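Local structure of dihydroorotase (Campylobacter jejuni subsp. jejuni, 3PNU) at residues L35-N40 with L45-S50; S107-I112 with S146-P151; P140-M145 with I150-H155; G278-P283 with N335-K340. The protein probably catalyses the reversible cyclisation of N-carbamoyl-L-aspartate to dihydroorotate in de novo pyrimidine synthesis, as a zinc-dependent amidohydrolase of the class II dihydroorotase subfamily. All blocks are in the same frame, centred on the assembly; numbering follows the deposited sequence.

Interaction 1. Residues L35-N40 with L45-S50; sequences LHLRDN and LIAPLS. With ZN (zinc ion), chain D.
Leu35, at the end of strand 31-35 of the TIM barrel, and Leu37, in the loop after it, meet helix 40-51. The HxH zinc motif of the amidohydrolases, His34 and His36, spans this strand end. The leucines and His36 project to different sides of the chain. Leu37 CD2 sits over Ala47, 3.8 Å from its CA, and beside Ile46 CG1 at 4.3 Å. Ile46 answers from the helix with an extended arm: CG1 sits between its own backbone N and carbonyl carbon (chi1 69°), and chi2 near 175° carries CD1 outward to the loop backbone, 3.5 Å from Leu37 CA and 3.6 Å from His36 O. One turn on, Ser50 turns its hydroxyl to the methyl end of Leu35, a van der Waals contact and not a polar one. Leu37 is also covered by Tyr76 and Ile80 of helix 70-84. The His36 imidazole leads away from the helix, toward the metal that it binds together with His34, Asp261, the carboxylated Lys116 and a water; Leu37 and Arg38 are predicted, like His36, to bind substrate. The metal bond itself runs from His36 NE2 to the zinc ion at 2.2 Å.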
loop_
_atom_site.group_PDB
_atom_site.type_symbol
_atom_site.label_atom_id
_atom_site.label_comp_id
_atom_site.label_asym_id
_atom_site.label_seq_id
_atom_site.Cartn_x
_atom_site.Cartn_y
_atom_site.Cartn_z
ATOM N N LEU A 35 -17.924 -15.619 0.088
ATOM C CA LEU A 35 -17.849 -15.426 1.531
ATOM C C LEU A 35 -16.908 -16.372 2.245
ATOM O O LEU A 35 -16.854 -17.547 1.932
ATOM C CB LEU A 35 -19.261 -15.630 2.126
ATOM C CG LEU A 35 -19.530 -15.383 3.628
ATOM C CD1 LEU A 35 -19.116 -13.970 4.041
ATOM C CD2 LEU A 35 -21.028 -15.615 3.967
ATOM N N HIS A 36 -16.179 -15.839 3.225
ATOM C CA HIS A 36 -15.274 -16.642 4.079
ATOM C C HIS A 36 -15.859 -16.736 5.485
ATOM O O HIS A 36 -16.069 -15.715 6.137
ATOM C CB HIS A 36 -13.882 -16.013 4.143
ATOM C CG HIS A 36 -13.161 -16.043 2.842
ATOM N ND1 HIS A 36 -12.453 -17.147 2.409
ATOM C CD2 HIS A 36 -13.053 -15.116 1.869
ATOM C CE1 HIS A 36 -11.942 -16.891 1.219
ATOM N NE2 HIS A 36 -12.291 -15.666 0.872
ATOM N N LEU A 37 -16.133 -17.957 5.936
ATOM C CA LEU A 37 -16.717 -18.200 7.268
ATOM C C LEU A 37 -15.736 -18.863 8.240
ATOM O O LEU A 37 -16.079 -19.145 9.394
ATOM C CB LEU A 37 -17.948 -19.107 7.146
ATOM C CG LEU A 37 -19.207 -18.548 6.498
ATOM C CD1 LEU A 37 -20.292 -19.645 6.431
ATOM C CD2 LEU A 37 -19.690 -17.333 7.260
ATOM N N ARG A 38 -14.527 -19.138 7.766
ATOM C CA ARG A 38 -13.495 -19.749 8.600
ATOM C C ARG A 38 -13.967 -21.088 9.186
ATOM O O ARG A 38 -14.552 -21.906 8.465
ATOM C CB ARG A 38 -13.062 -18.778 9.701
ATOM C CG ARG A 38 -12.599 -17.421 9.197
ATOM C CD ARG A 38 -11.496 -17.538 8.124
ATOM N NE ARG A 38 -11.038 -16.212 7.725
ATOM C CZ ARG A 38 -10.286 -15.959 6.659
ATOM N NH1 ARG A 38 -9.914 -16.941 5.849
ATOM N NH2 ARG A 38 -9.924 -14.709 6.395
ATOM N N ASP A 39 -13.720 -21.332 10.475
ATOM C CA ASP A 39 -14.131 -22.604 11.056
ATOM C C ASP A 39 -14.116 -22.578 12.574
ATOM O O ASP A 39 -13.799 -21.564 13.189
ATOM C CB ASP A 39 -13.185 -23.707 10.569
ATOM C CG ASP A 39 -13.839 -25.066 10.561
ATOM O OD1 ASP A 39 -15.000 -25.146 11.003
ATOM O OD2 ASP A 39 -13.210 -26.044 10.087
ATOM N N ASN A 40 -14.490 -23.710 13.164
ATOM C CA ASN A 40 -14.447 -23.900 14.596
ATOM C C ASN A 40 -15.115 -22.736 15.301
ATOM O O ASN A 40 -16.227 -22.360 14.938
ATOM C CB ASN A 40 -12.992 -24.071 15.034
ATOM C CG ASN A 40 -12.262 -25.122 14.220
ATOM O OD1 ASN A 40 -12.852 -26.104 13.758
ATOM N ND2 ASN A 40 -10.963 -24.921 14.040
ATOM N N LEU A 45 -19.003 -17.421 15.534
ATOM C CA LEU A 45 -19.136 -15.986 15.798
ATOM C C LEU A 45 -19.611 -15.150 14.604
ATOM O O LEU A 45 -20.485 -14.300 14.750
ATOM C CB LEU A 45 -17.798 -15.431 16.296
ATOM C CG LEU A 45 -17.730 -13.913 16.529
ATOM C CD1 LEU A 45 -18.840 -13.432 17.441
ATOM C CD2 LEU A 45 -16.361 -13.531 17.090
ATOM N N ILE A 46 -19.032 -15.391 13.429
ATOM C CA ILE A 46 -19.365 -14.598 12.231
ATOM C C ILE A 46 -20.526 -15.137 11.356
ATOM O O ILE A 46 -21.263 -14.346 10.762
ATOM C CB ILE A 46 -18.108 -14.413 11.327
ATOM C CG1 ILE A 46 -17.692 -15.746 10.682
ATOM C CG2 ILE A 46 -16.974 -13.833 12.132
ATOM C CD1 ILE A 46 -16.544 -15.641 9.695
ATOM N N ALA A 47 -20.684 -16.460 11.287
ATOM C CA ALA A 47 -21.712 -17.069 10.435
ATOM C C ALA A 47 -23.082 -16.427 10.600
ATOM O O ALA A 47 -23.746 -16.127 9.615
ATOM C CB ALA A 47 -21.786 -18.587 10.645
ATOM N N PRO A 48 -23.520 -16.228 11.846
ATOM C CA PRO A 48 -24.802 -15.568 12.084
ATOM C C PRO A 48 -24.899 -14.177 11.504
ATOM O O PRO A 48 -25.966 -13.749 11.114
ATOM C CB PRO A 48 -24.865 -15.482 13.609
ATOM C CG PRO A 48 -24.177 -16.734 14.059
ATOM C CD PRO A 48 -23.034 -16.920 13.061
ATOM N N LEU A 49 -23.790 -13.470 11.442
ATOM C CA LEU A 49 -23.818 -12.106 10.922
ATOM C C LEU A 49 -24.194 -12.061 9.425
ATOM O O LEU A 49 -24.741 -11.063 8.943
ATOM C CB LEU A 49 -22.487 -11.418 11.222
ATOM C CG LEU A 49 -22.233 -11.293 12.736
ATOM C CD1 LEU A 49 -20.811 -10.820 13.034
ATOM C CD2 LEU A 49 -23.261 -10.352 13.377
ATOM N N SER A 50 -23.918 -13.156 8.717
ATOM C CA SER A 50 -24.262 -13.292 7.288
ATOM C C SER A 50 -25.594 -14.013 7.113
ATOM O O SER A 50 -26.440 -13.574 6.354
ATOM C CB SER A 50 -23.177 -14.082 6.528
ATOM O OG SER A 50 -21.942 -13.394 6.501
HETATM ZN ZN ZN D . -12.000 -14.659 -1.086
HETATM O O HOH W 1 -10.361 -13.047 -1.808
#

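Interaction 2. Residues S107-I112 with S146-P151; sequences SAKDEI and SDLNIP
Leu148, just past the end of helix 135-147, meets Lys109 through its CD2 branch, which lies 4.2 Å from Lys109 CD. The two side chains run nearly perpendicular, and the contact falls on the aliphatic shaft of the lysine. Its amine is elsewhere: Lys109 starts with CG between its backbone N and carbonyl carbon (chi1 68°) and bends at its last torsion, which takes NZ to the neighbouring Asp110; there it forms a salt bridge of 2.8 Å to Asp110 OD2, on the syn side of the carboxylate and 30° out of its plane. Asn149 follows with positive phi, 57°, as the C-prime residue that ends the helix: its N bonds to Ser146 O at 3.1 Å. Ile150 then points back at the opposing turn. Its CD1 reaches Lys109 CB at 4.2 Å, while its CG2 packs against Ile112 CD1 at 4.3 Å, extending the apolar contact from the lysine to Ile112. At Pro151 the chain continues toward strand 152-154, and its backbone pairs with Ile115. Two chain turns thus pack together at helix ends, away from the zinc site; in the second, the Asn149 bond and that from Ile150 N to Met145 O define a Schellman motif closing helix 135-147 in the TIM barrel.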
loop_
_atom_site.group_PDB
_atom_site.type_symbol
_atom_site.label_atom_id
_atom_site.label_comp_id
_atom_site.label_asym_id
_atom_site.label_seq_id
_atom_site.Cartn_x
_atom_site.Cartn_y
_atom_site.Cartn_z
ATOM N N SER A 107 -19.538 -37.491 -8.752
ATOM C CA SER A 107 -20.101 -37.785 -7.447
ATOM C C SER A 107 -20.294 -36.533 -6.602
ATOM O O SER A 107 -21.047 -36.557 -5.631
ATOM C CB SER A 107 -19.200 -38.757 -6.686
ATOM O OG SER A 107 -17.968 -38.152 -6.343
ATOM N N ALA A 108 -19.629 -35.438 -6.966
ATOM C CA ALA A 108 -19.705 -34.196 -6.187
ATOM C C ALA A 108 -20.621 -33.103 -6.751
ATOM O O ALA A 108 -20.991 -32.186 -6.026
ATOM C CB ALA A 108 -18.299 -33.633 -6.010
ATOM N N LYS A 109 -21.002 -33.210 -8.020
ATOM C CA LYS A 109 -21.800 -32.164 -8.689
ATOM C C LYS A 109 -23.052 -31.656 -7.964
ATOM O O LYS A 109 -23.412 -30.481 -8.098
ATOM C CB LYS A 109 -22.199 -32.618 -10.097
ATOM C CG LYS A 109 -23.176 -33.761 -10.136
ATOM C CD LYS A 109 -23.426 -34.231 -11.569
ATOM C CE LYS A 109 -24.452 -35.366 -11.629
ATOM N NZ LYS A 109 -25.767 -34.923 -11.056
ATOM N N ASP A 110 -23.714 -32.534 -7.219
ATOM C CA ASP A 110 -24.926 -32.165 -6.504
ATOM C C ASP A 110 -24.634 -31.754 -5.091
ATOM O O ASP A 110 -25.501 -31.221 -4.427
ATOM C CB ASP A 110 -25.923 -33.315 -6.539
ATOM C CG ASP A 110 -26.340 -33.666 -7.961
ATOM O OD1 ASP A 110 -26.640 -32.733 -8.736
ATOM O OD2 ASP A 110 -26.371 -34.867 -8.301
ATOM N N GLU A 111 -23.411 -31.996 -4.624
ATOM C CA GLU A 111 -23.002 -31.574 -3.275
ATOM C C GLU A 111 -22.350 -30.191 -3.275
ATOM O O GLU A 111 -22.344 -29.500 -2.251
ATOM C CB GLU A 111 -21.978 -32.551 -2.687
ATOM C CG GLU A 111 -22.464 -33.970 -2.560
ATOM C CD GLU A 111 -23.703 -34.080 -1.700
ATOM O OE1 GLU A 111 -23.865 -33.280 -0.740
ATOM O OE2 GLU A 111 -24.511 -34.977 -1.995
ATOM N N ILE A 112 -21.789 -29.779 -4.412
ATOM C CA ILE A 112 -21.081 -28.505 -4.467
ATOM C C ILE A 112 -21.631 -27.533 -5.478
ATOM O O ILE A 112 -22.150 -27.923 -6.529
ATOM C CB ILE A 112 -19.585 -28.702 -4.815
ATOM C CG1 ILE A 112 -19.421 -29.152 -6.283
ATOM C CG2 ILE A 112 -18.950 -29.676 -3.855
ATOM C CD1 ILE A 112 -17.969 -29.433 -6.696
ATOM N N SER A 146 -16.976 -28.731 -17.269
ATOM C CA SER A 146 -17.749 -28.154 -18.339
ATOM C C SER A 146 -18.952 -29.071 -18.621
ATOM O O SER A 146 -20.101 -28.627 -18.596
ATOM C CB SER A 146 -16.847 -27.952 -19.568
ATOM O OG SER A 146 -17.468 -27.145 -20.553
ATOM N N ASP A 147 -18.680 -30.356 -18.850
ATOM C CA ASP A 147 -19.732 -31.344 -19.141
ATOM C C ASP A 147 -20.772 -31.401 -18.015
ATOM O O ASP A 147 -21.982 -31.399 -18.289
ATOM C CB ASP A 147 -19.120 -32.744 -19.355
ATOM C CG ASP A 147 -18.208 -32.816 -20.602
ATOM O OD1 ASP A 147 -18.301 -31.919 -21.468
ATOM O OD2 ASP A 147 -17.408 -33.777 -20.710
ATOM N N LEU A 148 -20.292 -31.422 -16.764
ATOM C CA LEU A 148 -21.143 -31.505 -15.573
ATOM C C LEU A 148 -21.745 -30.152 -15.118
ATOM O O LEU A 148 -22.368 -30.055 -14.046
ATOM C CB LEU A 148 -20.349 -32.118 -14.414
ATOM C CG LEU A 148 -19.786 -33.529 -14.639
ATOM C CD1 LEU A 148 -18.940 -33.973 -13.431
ATOM C CD2 LEU A 148 -20.914 -34.518 -14.905
ATOM N N ASN A 149 -21.542 -29.110 -15.918
ATOM C CA ASN A 149 -22.083 -27.799 -15.611
ATOM C C ASN A 149 -21.640 -27.281 -14.232
ATOM O O ASN A 149 -22.404 -26.628 -13.532
ATOM C CB ASN A 149 -23.618 -27.856 -15.723
ATOM C CG ASN A 149 -24.265 -26.486 -15.727
ATOM O OD1 ASN A 149 -23.702 -25.517 -16.239
ATOM N ND2 ASN A 149 -25.468 -26.404 -15.176
ATOM N N ILE A 150 -20.406 -27.597 -13.835
ATOM C CA ILE A 150 -19.843 -27.092 -12.575
ATOM C C ILE A 150 -19.031 -25.850 -12.958
ATOM O O ILE A 150 -18.290 -25.878 -13.932
ATOM C CB ILE A 150 -18.903 -28.095 -11.902
ATOM C CG1 ILE A 150 -19.575 -29.456 -11.762
ATOM C CG2 ILE A 150 -18.437 -27.571 -10.515
ATOM C CD1 ILE A 150 -18.671 -30.519 -11.147
ATOM N N PRO A 151 -19.194 -24.748 -12.218
ATOM C CA PRO A 151 -18.470 -23.507 -12.526
ATOM C C PRO A 151 -17.101 -23.393 -11.862
ATOM O O PRO A 151 -16.914 -23.927 -10.777
ATOM C CB PRO A 151 -19.388 -22.435 -11.949
ATOM C CG PRO A 151 -20.061 -23.122 -10.783
ATOM C CD PRO A 151 -20.246 -24.543 -11.202
HETATM O O HOH W 2 -23.930 -28.904 -11.159
#

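Interaction 3. Residues P140-M145 with I150-H155; sequences PTLEAM and IPLLVH. With ZN (zinc ion), chain C.
Met145 and Ile150 are joined first by a backbone hydrogen bond: Ile150 N donates to Met145 O at 2.8 Å, with an N-H...O angle of 153° and the donor in the carbonyl plane. This is the 6-to-1 bond of the Schellman motif that ends helix 135-147, and it fixes where the chain leaves the helix for strand 152-154.

Apolar packing supplies the rest. Met145 reaches along the strand entrance with an extended chain that bends only at its last torsion (chi3 61°), which places the terminal methyl over three successive residues. Met145 CE lies 3.9 Å from Ile150 CG2 and 3.9 Å from Leu152 CB, and it also comes close to the peptide carbonyl of Pro151. One helical turn earlier, Leu142 sends CD2 to Leu152 CD2 at 4.0 Å; these two side chains lie at a slant to one another, meeting by one methyl branch each.

Metal coordination belongs to the far end of the strand. His155, which does not touch the helix segment, binds a zinc ion through ND1 at 2.1 Å, together with His189 and the carboxylated Lys116, while its NE2 is hydrogen-bonded to Glu157.

The contact therefore spans a helix and the parallel strand that follows it in the TIM barrel. Leu152 and Leu153 continue into backbone bonds with neighbouring strands and loops, among them Val186 of strand 185-187; Met145 also touches Leu105 of helix 102-108, and Leu142 packs on Leu176 of helix 170-179.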
loop_
_atom_site.group_PDB
_atom_site.type_symbol
_atom_site.label_atom_id
_atom_site.label_comp_id
_atom_site.label_asym_id
_atom_site.label_seq_id
_atom_site.Cartn_x
_atom_site.Cartn_y
_atom_site.Cartn_z
ATOM N N PRO A 140 -8.348 -32.398 -18.469
ATOM C CA PRO A 140 -9.349 -33.387 -18.026
ATOM C C PRO A 140 -10.363 -32.827 -17.026
ATOM O O PRO A 140 -11.567 -33.020 -17.185
ATOM C CB PRO A 140 -8.492 -34.491 -17.387
ATOM C CG PRO A 140 -7.145 -34.344 -18.037
ATOM C CD PRO A 140 -6.971 -32.864 -18.239
ATOM N N THR A 141 -9.861 -32.139 -16.009
ATOM C CA THR A 141 -10.700 -31.559 -14.975
ATOM C C THR A 141 -11.656 -30.483 -15.486
ATOM O O THR A 141 -12.854 -30.533 -15.200
ATOM C CB THR A 141 -9.841 -30.941 -13.911
ATOM O OG1 THR A 141 -8.879 -31.907 -13.477
ATOM C CG2 THR A 141 -10.700 -30.444 -12.725
ATOM N N LEU A 142 -11.148 -29.516 -16.248
ATOM C CA LEU A 142 -12.008 -28.432 -16.736
ATOM C C LEU A 142 -13.061 -28.906 -17.738
ATOM O O LEU A 142 -14.149 -28.303 -17.842
ATOM C CB LEU A 142 -11.177 -27.276 -17.310
ATOM C CG LEU A 142 -10.224 -26.598 -16.313
ATOM C CD1 LEU A 142 -9.532 -25.427 -16.980
ATOM C CD2 LEU A 142 -10.942 -26.144 -15.080
ATOM N N GLU A 143 -12.749 -29.974 -18.475
ATOM C CA GLU A 143 -13.709 -30.534 -19.424
ATOM C C GLU A 143 -14.828 -31.259 -18.702
ATOM O O GLU A 143 -15.975 -31.159 -19.097
ATOM C CB GLU A 143 -13.038 -31.444 -20.449
ATOM C CG GLU A 143 -12.278 -30.662 -21.509
ATOM C CD GLU A 143 -11.728 -31.543 -22.635
ATOM O OE1 GLU A 143 -11.642 -32.791 -22.455
ATOM O OE2 GLU A 143 -11.375 -30.977 -23.701
ATOM N N ALA A 144 -14.492 -31.990 -17.651
ATOM C CA ALA A 144 -15.498 -32.678 -16.852
ATOM C C ALA A 144 -16.382 -31.605 -16.215
ATOM O O ALA A 144 -17.621 -31.715 -16.234
ATOM C CB ALA A 144 -14.855 -33.536 -15.793
ATOM N N MET A 145 -15.757 -30.551 -15.677
ATOM C CA MET A 145 -16.516 -29.464 -15.049
ATOM C C MET A 145 -17.456 -28.850 -16.040
ATOM O O MET A 145 -18.590 -28.501 -15.709
ATOM C CB MET A 145 -15.606 -28.389 -14.475
ATOM C CG MET A 145 -14.897 -28.820 -13.212
ATOM S SD MET A 145 -13.877 -27.535 -12.480
ATOM C CE MET A 145 -15.073 -26.250 -12.099
ATOM N N ILE A 150 -20.406 -27.597 -13.835
ATOM C CA ILE A 150 -19.843 -27.092 -12.575
ATOM C C ILE A 150 -19.031 -25.850 -12.958
ATOM O O ILE A 150 -18.290 -25.878 -13.932
ATOM C CB ILE A 150 -18.903 -28.095 -11.902
ATOM C CG1 ILE A 150 -19.575 -29.456 -11.762
ATOM C CG2 ILE A 150 -18.437 -27.571 -10.515
ATOM C CD1 ILE A 150 -18.671 -30.519 -11.147
ATOM N N PRO A 151 -19.194 -24.748 -12.218
ATOM C CA PRO A 151 -18.470 -23.507 -12.526
ATOM C C PRO A 151 -17.101 -23.393 -11.862
ATOM O O PRO A 151 -16.914 -23.927 -10.777
ATOM C CB PRO A 151 -19.388 -22.435 -11.949
ATOM C CG PRO A 151 -20.061 -23.122 -10.783
ATOM C CD PRO A 151 -20.246 -24.543 -11.202
ATOM N N LEU A 152 -16.167 -22.701 -12.518
ATOM C CA LEU A 152 -14.820 -22.461 -11.990
ATOM C C LEU A 152 -14.785 -21.016 -11.477
ATOM O O LEU A 152 -14.988 -20.064 -12.258
ATOM C CB LEU A 152 -13.748 -22.668 -13.068
ATOM C CG LEU A 152 -12.264 -22.526 -12.646
ATOM C CD1 LEU A 152 -11.794 -23.680 -11.753
ATOM C CD2 LEU A 152 -11.356 -22.417 -13.837
ATOM N N LEU A 153 -14.588 -20.877 -10.163
ATOM C CA LEU A 153 -14.493 -19.608 -9.487
ATOM C C LEU A 153 -12.986 -19.398 -9.337
ATOM O O LEU A 153 -12.277 -20.305 -8.896
ATOM C CB LEU A 153 -15.171 -19.682 -8.102
ATOM C CG LEU A 153 -16.500 -20.458 -8.035
ATOM C CD1 LEU A 153 -17.057 -20.425 -6.606
ATOM C CD2 LEU A 153 -17.549 -19.955 -9.061
ATOM N N VAL A 154 -12.482 -18.221 -9.680
ATOM C CA VAL A 154 -11.044 -18.005 -9.661
ATOM C C VAL A 154 -10.615 -16.748 -8.956
ATOM O O VAL A 154 -11.239 -15.718 -9.099
ATOM C CB VAL A 154 -10.572 -17.889 -11.144
ATOM C CG1 VAL A 154 -9.071 -17.613 -11.268
ATOM C CG2 VAL A 154 -10.974 -19.157 -11.911
ATOM N N HIS A 155 -9.553 -16.838 -8.161
ATOM C CA HIS A 155 -8.950 -15.656 -7.543
ATOM C C HIS A 155 -7.916 -15.255 -8.601
ATOM O O HIS A 155 -6.841 -15.845 -8.687
ATOM C CB HIS A 155 -8.291 -16.006 -6.210
ATOM C CG HIS A 155 -7.614 -14.839 -5.557
ATOM N ND1 HIS A 155 -8.052 -14.284 -4.374
ATOM C CD2 HIS A 155 -6.562 -14.086 -5.954
ATOM C CE1 HIS A 155 -7.281 -13.263 -4.052
ATOM N NE2 HIS A 155 -6.371 -13.117 -4.997
HETATM ZN ZN ZN C . -9.901 -14.130 -3.452
HETATM O O HOH W 1 -10.361 -13.047 -1.808
#

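Interaction 4. Residues G278-P283 with N335-K340; sequences GVFSAP and NVYEDK
Chi1 of Tyr337, -76°, sets CG opposite the carbonyl carbon and beside the backbone N, and sends the phenol from the 337-338 strand toward the loop before helix 285-296. From the other side Phe280, with chi1 172°, extends its ring away from its own backbone N to meet the tyrosine. The pyrrolidine ring of Pro283 presents CB and CG to the same phenol.

The proline and the phenol run antiparallel alongside one another. Pro283 CB lies 3.5 Å from Tyr337 OH and 3.8 Å from Tyr337 CZ, while Pro283 CG is 3.9 Å from Tyr337 CE2, so the proline runs along the outer half of the phenol. The two aromatic rings make a looser approach: Phe280 CE2 stands 4.5 Å from Tyr337 CD2, which lies at the edge of the Phe280 ring, near its plane. This pair is a plain apolar contact.

Helix 40-51 supplies part of the surroundings. Leu49 touches both Phe280 and Tyr337, and Ile46 lies against Phe280, so the small hairpin of strands 337-338 and 343-344 is packed onto this helix and the loop 278-283 before helix 285-296. Phe280 also touches Ser262, Pro264 and Val344, and Tyr337 touches Pro346.

Carbon-to-carbon contacts dominate, and the one polar atom involved, Tyr337 OH, meets Pro283 only through a CB carbon. The geometry thus implies dispersion forces and shape fit between the segments, with 106 Å² buried and no directional bond joining them.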
loop_
_atom_site.group_PDB
_atom_site.type_symbol
_atom_site.label_atom_id
_atom_site.label_comp_id
_atom_site.label_asym_id
_atom_site.label_seq_id
_atom_site.Cartn_x
_atom_site.Cartn_y
_atom_site.Cartn_z
ATOM N N GLY A 278 -7.780 -8.567 4.145
ATOM C CA GLY A 278 -9.178 -8.899 4.298
ATOM C C GLY A 278 -9.993 -7.820 4.967
ATOM O O GLY A 278 -9.528 -7.160 5.891
ATOM N N VAL A 279 -11.210 -7.637 4.462
ATOM C CA VAL A 279 -12.172 -6.717 5.023
ATOM C C VAL A 279 -13.326 -7.595 5.479
ATOM O O VAL A 279 -13.759 -8.484 4.749
ATOM C CB VAL A 279 -12.683 -5.726 3.995
ATOM C CG1 VAL A 279 -13.769 -4.873 4.602
ATOM C CG2 VAL A 279 -11.542 -4.869 3.474
ATOM N N PHE A 280 -13.799 -7.382 6.697
ATOM C CA PHE A 280 -14.932 -8.154 7.235
ATOM C C PHE A 280 -16.116 -7.239 7.167
ATOM O O PHE A 280 -16.386 -6.495 8.105
ATOM C CB PHE A 280 -14.666 -8.611 8.673
ATOM C CG PHE A 280 -15.858 -9.238 9.342
ATOM C CD1 PHE A 280 -16.293 -10.502 8.972
ATOM C CD2 PHE A 280 -16.533 -8.569 10.353
ATOM C CE1 PHE A 280 -17.389 -11.084 9.590
ATOM C CE2 PHE A 280 -17.626 -9.143 10.981
ATOM C CZ PHE A 280 -18.057 -10.404 10.602
ATOM N N SER A 281 -16.813 -7.301 6.035
ATOM C CA SER A 281 -17.954 -6.426 5.749
ATOM C C SER A 281 -19.358 -7.040 5.952
ATOM O O SER A 281 -20.350 -6.345 5.791
ATOM C CB SER A 281 -17.833 -5.970 4.290
ATOM O OG SER A 281 -17.747 -7.099 3.416
ATOM N N ALA A 282 -19.432 -8.323 6.300
ATOM C CA ALA A 282 -20.729 -9.026 6.447
ATOM C C ALA A 282 -21.797 -8.226 7.178
ATOM O O ALA A 282 -22.876 -7.998 6.644
ATOM C CB ALA A 282 -20.537 -10.378 7.115
ATOM N N PRO A 283 -21.504 -7.785 8.405
ATOM C CA PRO A 283 -22.524 -7.050 9.158
ATOM C C PRO A 283 -23.045 -5.760 8.568
ATOM O O PRO A 283 -24.088 -5.313 8.970
ATOM C CB PRO A 283 -21.830 -6.718 10.486
ATOM C CG PRO A 283 -20.434 -7.278 10.389
ATOM C CD PRO A 283 -20.392 -8.229 9.261
ATOM N N ASN A 335 -17.532 -1.621 17.314
ATOM C CA ASN A 335 -16.113 -1.553 17.045
ATOM C C ASN A 335 -15.511 -2.955 16.995
ATOM O O ASN A 335 -14.379 -3.132 16.553
ATOM C CB ASN A 335 -15.425 -0.679 18.101
ATOM C CG ASN A 335 -15.949 0.757 18.100
ATOM O OD1 ASN A 335 -16.451 1.254 17.090
ATOM N ND2 ASN A 335 -15.832 1.422 19.232
ATOM N N VAL A 336 -16.283 -3.948 17.427
ATOM C CA VAL A 336 -15.829 -5.334 17.422
ATOM C C VAL A 336 -17.020 -6.291 17.596
ATOM O O VAL A 336 -18.060 -5.910 18.120
ATOM C CB VAL A 336 -14.794 -5.576 18.566
ATOM C CG1 VAL A 336 -15.441 -5.332 19.926
ATOM C CG2 VAL A 336 -14.196 -6.986 18.500
ATOM N N TYR A 337 -16.878 -7.521 17.127
ATOM C CA TYR A 337 -17.908 -8.531 17.318
ATOM C C TYR A 337 -17.242 -9.634 18.141
ATOM O O TYR A 337 -16.562 -10.506 17.617
ATOM C CB TYR A 337 -18.495 -9.009 15.981
ATOM C CG TYR A 337 -19.471 -8.006 15.354
ATOM C CD1 TYR A 337 -20.848 -8.141 15.532
ATOM C CD2 TYR A 337 -19.018 -6.928 14.605
ATOM C CE1 TYR A 337 -21.748 -7.231 14.967
ATOM C CE2 TYR A 337 -19.912 -6.012 14.042
ATOM C CZ TYR A 337 -21.274 -6.177 14.227
ATOM O OH TYR A 337 -22.159 -5.284 13.682
ATOM N N GLU A 338 -17.455 -9.557 19.450
ATOM C CA GLU A 338 -16.814 -10.425 20.438
ATOM C C GLU A 338 -17.512 -11.719 20.823
ATOM O O GLU A 338 -18.642 -12.007 20.441
ATOM C CB GLU A 338 -16.647 -9.612 21.742
ATOM C CG GLU A 338 -15.660 -8.454 21.661
ATOM C CD GLU A 338 -15.889 -7.388 22.736
ATOM O OE1 GLU A 338 -17.016 -6.849 22.809
ATOM O OE2 GLU A 338 -14.931 -7.058 23.469
ATOM N N ASP A 339 -16.765 -12.485 21.602
ATOM C CA ASP A 339 -17.222 -13.703 22.218
ATOM C C ASP A 339 -16.061 -14.241 23.088
ATOM O O ASP A 339 -15.080 -13.534 23.363
ATOM C CB ASP A 339 -17.773 -14.737 21.201
ATOM C CG ASP A 339 -16.690 -15.518 20.482
ATOM O OD1 ASP A 339 -17.032 -16.560 19.882
ATOM O OD2 ASP A 339 -15.509 -15.119 20.532
ATOM N N LYS A 340 -16.212 -15.489 23.505
ATOM C CA LYS A 340 -15.290 -16.221 24.367
ATOM C C LYS A 340 -13.947 -16.559 23.704
ATOM O O LYS A 340 -12.895 -16.509 24.351
ATOM C CB LYS A 340 -16.033 -17.519 24.757
ATOM C CG LYS A 340 -15.417 -18.499 25.754
ATOM C CD LYS A 340 -16.382 -19.722 25.852
ATOM C CE LYS A 340 -15.924 -20.850 26.780
ATOM N NZ LYS A 340 -16.034 -20.483 28.220
#

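How the interactions relate
Interactions 1 and 3 are linked through the binuclear zinc site: His36 of interaction 1 and His155 of interaction 3 each bind one of the two zinc ions, and a single water coordinates both metals, although the contact centres lie 26 Å apart. Interaction 4 adjoins interaction 1, with centres 10 Å apart, because helix 40-51 serves both: Leu49 CD1 is 3.7 Å from Tyr337 CD1, and Ser50 OG is 3.4 Å from Ala282 CB. Interactions 2 and 3 share Ile150 and Pro151 at the end of helix 135-147, their centres 9 Å apart. Interactions 2 and 4 fall on opposite sides of the chain's centre, about 33 Å between centres.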